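Long-range contacts in dTDP-4-dehydrorhamnose reductase (Yersinia enterocolitica, PDB 5U9C), which probably catalyses the NADPH-dependent reduction of dTDP-4-dehydro-beta-L-rhamnose to dTDP-L-rhamnose, the nucleotide sugar made by its pathway: residues Y118-I123 with S264-I269; I151-W156 with T214-S219; C200-W205 with S268-A273. One frame throughout, in Å; residues are numbered along the deposited sequence. Where two conformers were deposited one is given.

In the fold
The three contacts gather round strand 213-217, an outermost strand of the parallel Rossmann sheet within this chain. Contact 2 is the pairing of that strand with strand 149-154. Contacts 1 and 3 lie beside it, their centres about 9 Å and 12 Å from that of contact 2 and about 15 Å from each other. Along the chain the order is 118-123, 151-156, 200-205, 214-219 and then 264-273, where the segments of contacts 1 and 3 overlap at Ser268 and Ile269. His216 meets Glu120 of contact 1, while Leu215 and Phe217 meet Phe202 of contact 3. The late loop before helix 279-288 thus runs past strand 213-217 and joins an early loop to helix 196-209.

Contact 1. Residues Y118-I123 with S264-I269; sequences YNELDI and SIYMSI
Glu120 lays its CB and CG beside the ring of Tyr266, with CB 3.8 Å from CE2, and carries its carboxylate on to the backbone of the 264-269 loop. The glutamate and tyrosine side chains run in opposite senses as they pass. The Glu120 chain bends at chi2 (90°), which turns CD out of line with the start of the chain. Both carboxylate oxygens are then used on their syn sides. OE1 accepts from the backbone N of Ile265 at 2.9 Å in a nearly straight bond (166°), 15° out of the carboxylate plane. OE2 accepts a hydrogen bond from OG of Ser264 at 2.5 Å.

The same OG accepts from the backbone N of Tyr266 and of Met267, an ST turn and an ST motif. The serine therefore links the Glu120 carboxylate to the ST turn that Ser264 begins. On the other segment, Asn119 OD1 accepts from Leu121 N at 2.8 Å in an Asx turn, within a type I turn from Asn119 to Asp122.

Ile265 makes the apolar contact with Leu121. Its CD1 meets CG of Leu121 at 3.8 Å, the two side chains crossing at about a right angle. Its CG2 packs against the amide end of Asn119, nearest ND2 at 3.6 Å.

Tyr129 of the second subunit packs on Asn119 and Leu121. Both segments are loops, one before helix 129-144 and the other before helix 279-288. Glu120 OE2 also accepts from His216 N of strand 213-217, and Tyr266 packs on Leu215 of that strand.

Contact 2. Residues I151-W156 with T214-S219; sequences IIRAGW and TLHFAS
This is a parallel strand pair at one edge of the Rossmann sheet, as counted within this chain, where strand 213-217 lies next to strand 149-154. The fold is that expected of an NADP-dependent reductase of this family. The short strand axes come within 4.6 Å at an angle of 25°. Ile151 pairs with Thr214, Ile152 with Leu215 and Arg153 with His216. Leu215 N gives to Ile151 O at 2.8 Å, Arg153 N to Leu215 O, and Phe217 N to Arg153 O. Arg153 bonds through N and O to Leu215 and Phe217, which flank its partner His216, the parallel pattern.

Ile152, Leu215 and Phe217 share the face covered by helix 196-209. There CG2 of Ile152 meets CB of Phe217 at 3.7 Å, the two side chains running alongside each other in the same sense. Ile151, Arg153, Thr214 and His216 share the other face, toward helix 129-144. Thr214 OG1 sits 3.8 Å from CB of Ile151 and is hydrogen-bonded to NH1 of Arg142 of that helix.

The Arg153 chain is extended from CG to NE, and its CD passes 3.6 Å from NE2 of His216. Its NH2 makes a salt bridge to Glu138. His216 ND1 is hydrogen-bonded to the backbone O of Glu263, which probably leaves NE2 as the acceptor side of the ring. CG2 of Thr214 covers one guanidinium face, offset toward the rim. At the guanidinium edge, Arg153 NH1 gives a hydrogen bond to His216 NE2 at 3.1 Å (162°), close to both planes although these are 61° apart.

Contact 3. Residues C200-W205 with S268-A273; sequences CNFIIW and SILSDA
Residues 200-205 are part of helix 196-209. Residues 268-273 form an irregular loop with a type I turn from Leu270 to Ala273. The backbones come nearest at Phe202 and Ala273, whose CA atoms are 6.3 Å apart. Trp205 carries most of the contact. Its CB points toward the loop, and CG is anti to the backbone N (chi1 174°). CB of Ala273 sits over one face of the indole, 3.5 Å from the centroid of the six-membered ring and 8° off its normal, a CH-pi contact. CB of Leu270 touches CH2 of the same ring at 3.9 Å.

Phe202, one helical turn earlier, adds its ring edge. Its CE1 meets Ala273 CB at 3.8 Å and Leu270 CD1 at 3.9 Å. Leu270 and Phe202 also both pack on Leu215 of strand 213-217, so the cluster closes against the sheet.

Across the two segments the polar link is a weak hydrogen bond from Trp205 NE1 to Asp272 OD1, 3.0 Å long and bent to 139°. The carboxylate stands steeply to the ring. Lys209 of the helix lies near the same oxygen in a long, weak ion pair. Carbon contacts therefore make up most of this join, and the indole N-H adds one poorly aligned bond at the exposed Asp272.

Contact 1. Residues Y118-I123 with S264-I269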
loop_
_atom_site.group_PDB
_atom_site.type_symbol
_atom_site.label_atom_id
_atom_site.label_comp_id
_atom_site.label_asym_id
_atom_site.label_seq_id
_atom_site.Cartn_x
_atom_site.Cartn_y
_atom_site.Cartn_z
ATOM N N TYR D 118 17.325 -2.377 -6.719
ATOM C CA TYR D 118 17.358 -0.924 -6.627
ATOM C C TYR D 118 18.693 -0.336 -7.140
ATOM O O TYR D 118 19.784 -0.841 -6.794
ATOM C CB TYR D 118 17.169 -0.481 -5.158
ATOM C CG TYR D 118 15.883 -0.984 -4.528
ATOM C CD1 TYR D 118 15.827 -2.223 -3.904
ATOM C CD2 TYR D 118 14.714 -0.219 -4.583
ATOM C CE1 TYR D 118 14.651 -2.695 -3.361
ATOM C CE2 TYR D 118 13.522 -0.684 -4.044
ATOM C CZ TYR D 118 13.500 -1.917 -3.420
ATOM O OH TYR D 118 12.322 -2.363 -2.871
ATOM N N ASN D 119 18.609 0.730 -7.940
ATOM C CA ASN D 119 19.807 1.443 -8.388
ATOM C C ASN D 119 19.919 2.810 -7.677
ATOM O O ASN D 119 19.061 3.149 -6.830
ATOM C CB ASN D 119 19.870 1.535 -9.918
ATOM C CG ASN D 119 18.775 2.381 -10.504
ATOM O OD1 ASN D 119 18.450 3.466 -9.985
ATOM N ND2 ASN D 119 18.217 1.919 -11.626
ATOM N N GLU D 120 20.968 3.571 -7.990
ATOM C CA GLU D 120 21.212 4.862 -7.336
ATOM C C GLU D 120 20.108 5.936 -7.548
ATOM O O GLU D 120 20.048 6.897 -6.793
ATOM C CB GLU D 120 22.600 5.434 -7.679
ATOM C CG GLU D 120 23.809 4.582 -7.254
ATOM C CD GLU D 120 24.271 3.561 -8.303
ATOM O OE1 GLU D 120 23.484 3.198 -9.196
ATOM O OE2 GLU D 120 25.435 3.101 -8.219
ATOM N N LEU D 121 19.238 5.764 -8.546
ATOM C CA LEU D 121 18.111 6.687 -8.745
ATOM C C LEU D 121 16.891 6.339 -7.882
ATOM O O LEU D 121 16.007 7.196 -7.686
ATOM C CB LEU D 121 17.678 6.778 -10.215
ATOM C CG LEU D 121 18.552 7.647 -11.087
ATOM C CD1 LEU D 121 18.050 7.638 -12.534
ATOM C CD2 LEU D 121 18.596 9.080 -10.547
ATOM N N ASP D 122 16.820 5.099 -7.390
ATOM C CA ASP D 122 15.696 4.692 -6.552
ATOM C C ASP D 122 15.754 5.484 -5.243
ATOM O O ASP D 122 16.828 5.790 -4.757
ATOM C CB ASP D 122 15.695 3.184 -6.357
ATOM C CG ASP D 122 15.169 2.462 -7.567
ATOM O OD1 ASP D 122 13.947 2.571 -7.800
ATOM O OD2 ASP D 122 15.941 1.778 -8.285
ATOM N N ILE D 123 14.605 5.886 -4.720
ATOM C CA ILE D 123 14.580 6.705 -3.498
ATOM C C ILE D 123 14.458 5.777 -2.302
ATOM O O ILE D 123 13.518 4.992 -2.238
ATOM C CB ILE D 123 13.431 7.714 -3.517
ATOM C CG1 ILE D 123 13.450 8.489 -4.832
ATOM C CG2 ILE D 123 13.543 8.676 -2.340
ATOM C CD1 ILE D 123 12.273 9.418 -4.995
ATOM N N SER D 264 24.048 -1.058 -9.893
ATOM C CA SER D 264 24.554 0.288 -10.145
ATOM C C SER D 264 24.353 0.703 -11.569
ATOM O O SER D 264 24.549 -0.089 -12.496
ATOM C CB SER D 264 26.044 0.385 -9.830
ATOM O OG SER D 264 26.535 1.712 -10.048
ATOM N N ILE D 265 23.957 1.955 -11.737
ATOM C CA ILE D 265 23.871 2.562 -13.067
ATOM C C ILE D 265 25.053 3.500 -13.284
ATOM O O ILE D 265 25.176 4.080 -14.348
ATOM C CB ILE D 265 22.583 3.366 -13.252
ATOM C CG1 ILE D 265 22.401 4.379 -12.108
ATOM C CG2 ILE D 265 21.414 2.404 -13.303
ATOM C CD1 ILE D 265 21.285 5.384 -12.331
ATOM N N TYR D 266 25.910 3.674 -12.274
ATOM C CA TYR D 266 27.048 4.597 -12.388
ATOM C C TYR D 266 28.449 3.972 -12.349
ATOM O O TYR D 266 29.413 4.672 -12.622
ATOM C CB TYR D 266 26.982 5.689 -11.285
ATOM C CG TYR D 266 25.751 6.598 -11.310
ATOM C CD1 TYR D 266 25.240 7.091 -12.507
ATOM C CD2 TYR D 266 25.180 7.049 -10.134
ATOM C CE1 TYR D 266 24.147 7.936 -12.530
ATOM C CE2 TYR D 266 24.087 7.903 -10.143
ATOM C CZ TYR D 266 23.575 8.343 -11.345
ATOM O OH TYR D 266 22.496 9.179 -11.380
HETATM N N MSE D 267 28.569 2.693 -12.009
HETATM C CA MSE D 267 29.895 2.071 -11.913
HETATM C C MSE D 267 30.582 2.005 -13.255
HETATM O O MSE D 267 31.803 2.176 -13.330
HETATM C CB MSE D 267 29.804 0.704 -11.250
HETATM C CG MSE D 267 29.544 0.866 -9.749
HETATM SE SE MSE D 267 31.192 1.298 -8.757
HETATM C CE MSE D 267 32.112 -0.288 -9.441
ATOM N N SER D 268 29.815 1.801 -14.327
ATOM C CA SER D 268 30.397 1.713 -15.673
ATOM C C SER D 268 31.065 3.001 -16.177
ATOM O O SER D 268 31.916 2.939 -17.040
ATOM C CB SER D 268 29.341 1.244 -16.682
ATOM O OG SER D 268 28.408 2.281 -16.951
ATOM N N ILE D 269 30.681 4.163 -15.663
ATOM C CA ILE D 269 31.340 5.397 -16.111
ATOM C C ILE D 269 32.723 5.599 -15.468
ATOM O O ILE D 269 33.496 6.433 -15.939
ATOM C CB ILE D 269 30.460 6.674 -15.981
ATOM C CG1 ILE D 269 30.044 6.958 -14.539
ATOM C CG2 ILE D 269 29.225 6.562 -16.871
ATOM C CD1 ILE D 269 29.152 8.176 -14.406
#

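Contact 2. Residues I151-W156 with T214-S219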
loop_
_atom_site.group_PDB
_atom_site.type_symbol
_atom_site.label_atom_id
_atom_site.label_comp_id
_atom_site.label_asym_id
_atom_site.label_seq_id
_atom_site.Cartn_x
_atom_site.Cartn_y
_atom_site.Cartn_z
ATOM N N ILE D 151 29.527 8.031 -0.683
ATOM C CA ILE D 151 28.673 7.090 0.037
ATOM C C ILE D 151 28.584 5.854 -0.830
ATOM O O ILE D 151 28.193 5.941 -2.013
ATOM C CB ILE D 151 27.279 7.681 0.273
ATOM C CG1 ILE D 151 27.381 8.806 1.306
ATOM C CG2 ILE D 151 26.302 6.600 0.746
ATOM C CD1 ILE D 151 26.156 9.698 1.365
ATOM N N ILE D 152 28.992 4.719 -0.271
ATOM C CA ILE D 152 28.952 3.450 -0.984
ATOM C C ILE D 152 27.994 2.520 -0.267
ATOM O O ILE D 152 28.138 2.255 0.940
ATOM C CB ILE D 152 30.308 2.764 -1.048
ATOM C CG1 ILE D 152 31.362 3.697 -1.651
ATOM C CG2 ILE D 152 30.191 1.462 -1.852
ATOM C CD1 ILE D 152 32.751 3.087 -1.688
ATOM N N ARG D 153 27.026 2.009 -1.004
ATOM C CA ARG D 153 26.076 1.064 -0.448
ATOM C C ARG D 153 26.510 -0.334 -0.856
ATOM O O ARG D 153 26.660 -0.630 -2.041
ATOM C CB ARG D 153 24.649 1.353 -0.919
ATOM C CG ARG D 153 24.136 2.745 -0.575
ATOM C CD ARG D 153 22.652 2.888 -0.893
ATOM N NE ARG D 153 22.112 4.199 -0.574
ATOM C CZ ARG D 153 21.520 5.049 -1.414
ATOM N NH1 ARG D 153 21.300 4.748 -2.696
ATOM N NH2 ARG D 153 21.075 6.206 -0.938
ATOM N N ALA D 154 26.770 -1.166 0.151
ATOM C CA ALA D 154 27.136 -2.570 -0.037
ATOM C C ALA D 154 25.934 -3.428 0.344
ATOM O O ALA D 154 25.084 -3.017 1.134
ATOM C CB ALA D 154 28.328 -2.942 0.842
ATOM N N GLY D 155 25.871 -4.613 -0.233
ATOM C CA GLY D 155 24.805 -5.562 0.036
ATOM C C GLY D 155 25.266 -6.532 1.121
ATOM O O GLY D 155 25.808 -6.113 2.150
ATOM N N TRP D 156 25.046 -7.825 0.901
ATOM C CA TRP D 156 25.484 -8.850 1.863
ATOM C C TRP D 156 27.003 -9.037 1.741
ATOM O O TRP D 156 27.494 -9.617 0.760
ATOM C CB TRP D 156 24.768 -10.168 1.605
ATOM C CG TRP D 156 23.264 -10.099 1.780
ATOM C CD1 TRP D 156 22.569 -9.262 2.605
ATOM C CD2 TRP D 156 22.309 -11.014 1.244
ATOM N NE1 TRP D 156 21.221 -9.558 2.552
ATOM C CE2 TRP D 156 21.043 -10.643 1.738
ATOM C CE3 TRP D 156 22.393 -12.084 0.364
ATOM C CZ2 TRP D 156 19.879 -11.314 1.379
ATOM C CZ3 TRP D 156 21.226 -12.755 0.012
ATOM C CH2 TRP D 156 19.994 -12.368 0.516
ATOM N N THR D 214 27.202 9.102 -4.654
ATOM C CA THR D 214 26.627 7.879 -4.086
ATOM C C THR D 214 26.736 6.751 -5.109
ATOM O O THR D 214 26.380 6.930 -6.283
ATOM C CB THR D 214 25.163 8.097 -3.645
ATOM O OG1 THR D 214 25.130 9.000 -2.521
ATOM C CG2 THR D 214 24.500 6.772 -3.196
ATOM N N LEU D 215 27.224 5.599 -4.660
ATOM C CA LEU D 215 27.372 4.423 -5.507
ATOM C C LEU D 215 26.894 3.167 -4.809
ATOM O O LEU D 215 26.917 3.074 -3.590
ATOM C CB LEU D 215 28.840 4.214 -5.867
ATOM C CG LEU D 215 29.486 5.164 -6.858
ATOM C CD1 LEU D 215 30.996 5.015 -6.826
ATOM C CD2 LEU D 215 28.936 4.902 -8.257
ATOM N N HIS D 216 26.448 2.214 -5.611
ATOM C CA HIS D 216 26.081 0.885 -5.151
ATOM C C HIS D 216 27.232 -0.004 -5.596
ATOM O O HIS D 216 27.594 0.010 -6.770
ATOM C CB HIS D 216 24.820 0.439 -5.870
ATOM C CG HIS D 216 23.588 1.116 -5.385
ATOM N ND1 HIS D 216 22.328 0.726 -5.783
ATOM C CD2 HIS D 216 23.411 2.073 -4.443
ATOM C CE1 HIS D 216 21.429 1.469 -5.162
ATOM N NE2 HIS D 216 22.057 2.303 -4.355
ATOM N N PHE D 217 27.794 -0.788 -4.678
ATOM C CA PHE D 217 28.903 -1.669 -5.015
ATOM C C PHE D 217 28.538 -3.105 -4.630
ATOM O O PHE D 217 28.540 -3.480 -3.440
ATOM C CB PHE D 217 30.221 -1.212 -4.354
ATOM C CG PHE D 217 31.443 -1.942 -4.886
ATOM C CD1 PHE D 217 31.763 -3.207 -4.419
ATOM C CD2 PHE D 217 32.242 -1.384 -5.868
ATOM C CE1 PHE D 217 32.852 -3.893 -4.907
ATOM C CE2 PHE D 217 33.345 -2.071 -6.356
ATOM C CZ PHE D 217 33.649 -3.326 -5.872
ATOM N N ALA D 218 28.209 -3.901 -5.648
ATOM C CA ALA D 218 27.811 -5.296 -5.440
ATOM C C ALA D 218 27.952 -6.132 -6.699
ATOM O O ALA D 218 27.858 -5.607 -7.825
ATOM C CB ALA D 218 26.361 -5.353 -4.968
ATOM N N SER D 219 28.147 -7.435 -6.503
ATOM C CA SER D 219 28.210 -8.366 -7.614
ATOM C C SER D 219 26.841 -8.392 -8.307
ATOM O O SER D 219 25.804 -8.136 -7.679
ATOM C CB SER D 219 28.577 -9.770 -7.124
ATOM O OG SER D 219 29.821 -9.782 -6.457
#

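Contact 3. Residues C200-W205 with S268-A273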
loop_
_atom_site.group_PDB
_atom_site.type_symbol
_atom_site.label_atom_id
_atom_site.label_comp_id
_atom_site.label_asym_id
_atom_site.label_seq_id
_atom_site.Cartn_x
_atom_site.Cartn_y
_atom_site.Cartn_z
ATOM N N CYS D 200 37.400 -3.274 -1.144
ATOM C CA CYS D 200 38.664 -2.697 -0.659
ATOM C C CYS D 200 39.461 -2.099 -1.836
ATOM O O CYS D 200 39.873 -0.958 -1.804
ATOM C CB CYS D 200 39.502 -3.772 0.045
ATOM S SG CYS D 200 41.148 -3.224 0.545
ATOM N N ASN D 201 39.655 -2.891 -2.881
ATOM C CA ASN D 201 40.386 -2.430 -4.054
ATOM C C ASN D 201 39.735 -1.177 -4.658
ATOM O O ASN D 201 40.447 -0.258 -5.084
ATOM C CB ASN D 201 40.491 -3.546 -5.096
ATOM C CG ASN D 201 41.342 -4.729 -4.612
ATOM O OD1 ASN D 201 42.248 -4.565 -3.787
ATOM N ND2 ASN D 201 41.064 -5.916 -5.139
ATOM N N PHE D 202 38.401 -1.158 -4.696
ATOM C CA PHE D 202 37.674 -0.017 -5.229
ATOM C C PHE D 202 37.894 1.213 -4.354
ATOM O O PHE D 202 38.068 2.322 -4.872
ATOM C CB PHE D 202 36.166 -0.269 -5.384
ATOM C CG PHE D 202 35.417 0.958 -5.825
ATOM C CD1 PHE D 202 35.383 1.313 -7.163
ATOM C CD2 PHE D 202 34.840 1.809 -4.900
ATOM C CE1 PHE D 202 34.729 2.463 -7.578
ATOM C CE2 PHE D 202 34.210 2.974 -5.304
ATOM C CZ PHE D 202 34.148 3.294 -6.638
ATOM N N ILE D 203 37.889 1.010 -3.039
ATOM C CA ILE D 203 38.088 2.096 -2.099
ATOM C C ILE D 203 39.480 2.735 -2.263
ATOM O O ILE D 203 39.595 3.966 -2.205
ATOM C CB ILE D 203 37.827 1.641 -0.658
ATOM C CG1 ILE D 203 36.318 1.426 -0.471
ATOM C CG2 ILE D 203 38.330 2.678 0.323
ATOM C CD1 ILE D 203 35.927 0.844 0.865
ATOM N N ILE D 204 40.518 1.917 -2.469
ATOM C CA ILE D 204 41.878 2.443 -2.669
ATOM C C ILE D 204 41.879 3.331 -3.927
ATOM O O ILE D 204 42.423 4.438 -3.931
ATOM C CB ILE D 204 42.914 1.300 -2.774
ATOM C CG1 ILE D 204 42.948 0.474 -1.471
ATOM C CG2 ILE D 204 44.307 1.837 -3.110
ATOM C CD1 ILE D 204 43.421 1.231 -0.244
ATOM N N TRP D 205 41.221 2.855 -4.975
ATOM C CA TRP D 205 41.096 3.611 -6.215
ATOM C C TRP D 205 40.334 4.914 -5.960
ATOM O O TRP D 205 40.737 5.972 -6.445
ATOM C CB TRP D 205 40.393 2.763 -7.298
ATOM C CG TRP D 205 40.079 3.497 -8.577
ATOM C CD1 TRP D 205 40.844 3.547 -9.700
ATOM C CD2 TRP D 205 38.912 4.293 -8.853
ATOM N NE1 TRP D 205 40.231 4.322 -10.663
ATOM C CE2 TRP D 205 39.052 4.801 -10.165
ATOM C CE3 TRP D 205 37.777 4.636 -8.115
ATOM C CZ2 TRP D 205 38.089 5.620 -10.759
ATOM C CZ3 TRP D 205 36.813 5.452 -8.709
ATOM C CH2 TRP D 205 36.978 5.933 -10.018
ATOM N N SER D 268 29.815 1.801 -14.327
ATOM C CA SER D 268 30.397 1.713 -15.673
ATOM C C SER D 268 31.065 3.001 -16.177
ATOM O O SER D 268 31.916 2.939 -17.040
ATOM C CB SER D 268 29.341 1.244 -16.682
ATOM O OG SER D 268 28.408 2.281 -16.951
ATOM N N ILE D 269 30.681 4.163 -15.663
ATOM C CA ILE D 269 31.340 5.397 -16.111
ATOM C C ILE D 269 32.723 5.599 -15.468
ATOM O O ILE D 269 33.496 6.433 -15.939
ATOM C CB ILE D 269 30.460 6.674 -15.981
ATOM C CG1 ILE D 269 30.044 6.958 -14.539
ATOM C CG2 ILE D 269 29.225 6.562 -16.871
ATOM C CD1 ILE D 269 29.152 8.176 -14.406
ATOM N N LEU D 270 33.037 4.832 -14.417
ATOM C CA LEU D 270 34.344 4.904 -13.758
ATOM C C LEU D 270 35.239 3.924 -14.520
ATOM O O LEU D 270 35.518 2.829 -14.061
ATOM C CB LEU D 270 34.196 4.529 -12.287
ATOM C CG LEU D 270 33.109 5.313 -11.565
ATOM C CD1 LEU D 270 33.106 4.946 -10.095
ATOM C CD2 LEU D 270 33.305 6.810 -11.739
ATOM N N SER D 271 35.671 4.338 -15.706
ATOM C CA SER D 271 36.418 3.462 -16.639
ATOM C C SER D 271 37.567 2.629 -16.073
ATOM O O SER D 271 37.638 1.438 -16.354
ATOM C CB SER D 271 36.903 4.259 -17.864
ATOM O OG SER D 271 37.715 5.351 -17.462
ATOM N N ASP D 272 38.443 3.214 -15.265
ATOM C CA ASP D 272 39.578 2.426 -14.752
ATOM C C ASP D 272 39.412 1.900 -13.315
ATOM O O ASP D 272 40.357 1.379 -12.744
ATOM C CB ASP D 272 40.891 3.218 -14.887
ATOM C CG ASP D 272 40.945 4.428 -13.976
ATOM O OD1 ASP D 272 39.875 4.952 -13.586
ATOM O OD2 ASP D 272 42.069 4.868 -13.649
ATOM N N ALA D 273 38.220 2.024 -12.735
ATOM C CA ALA D 273 38.016 1.553 -11.370
ATOM C C ALA D 273 37.887 0.038 -11.334
ATOM O O ALA D 273 37.341 -0.541 -12.261
ATOM C CB ALA D 273 36.765 2.167 -10.776
#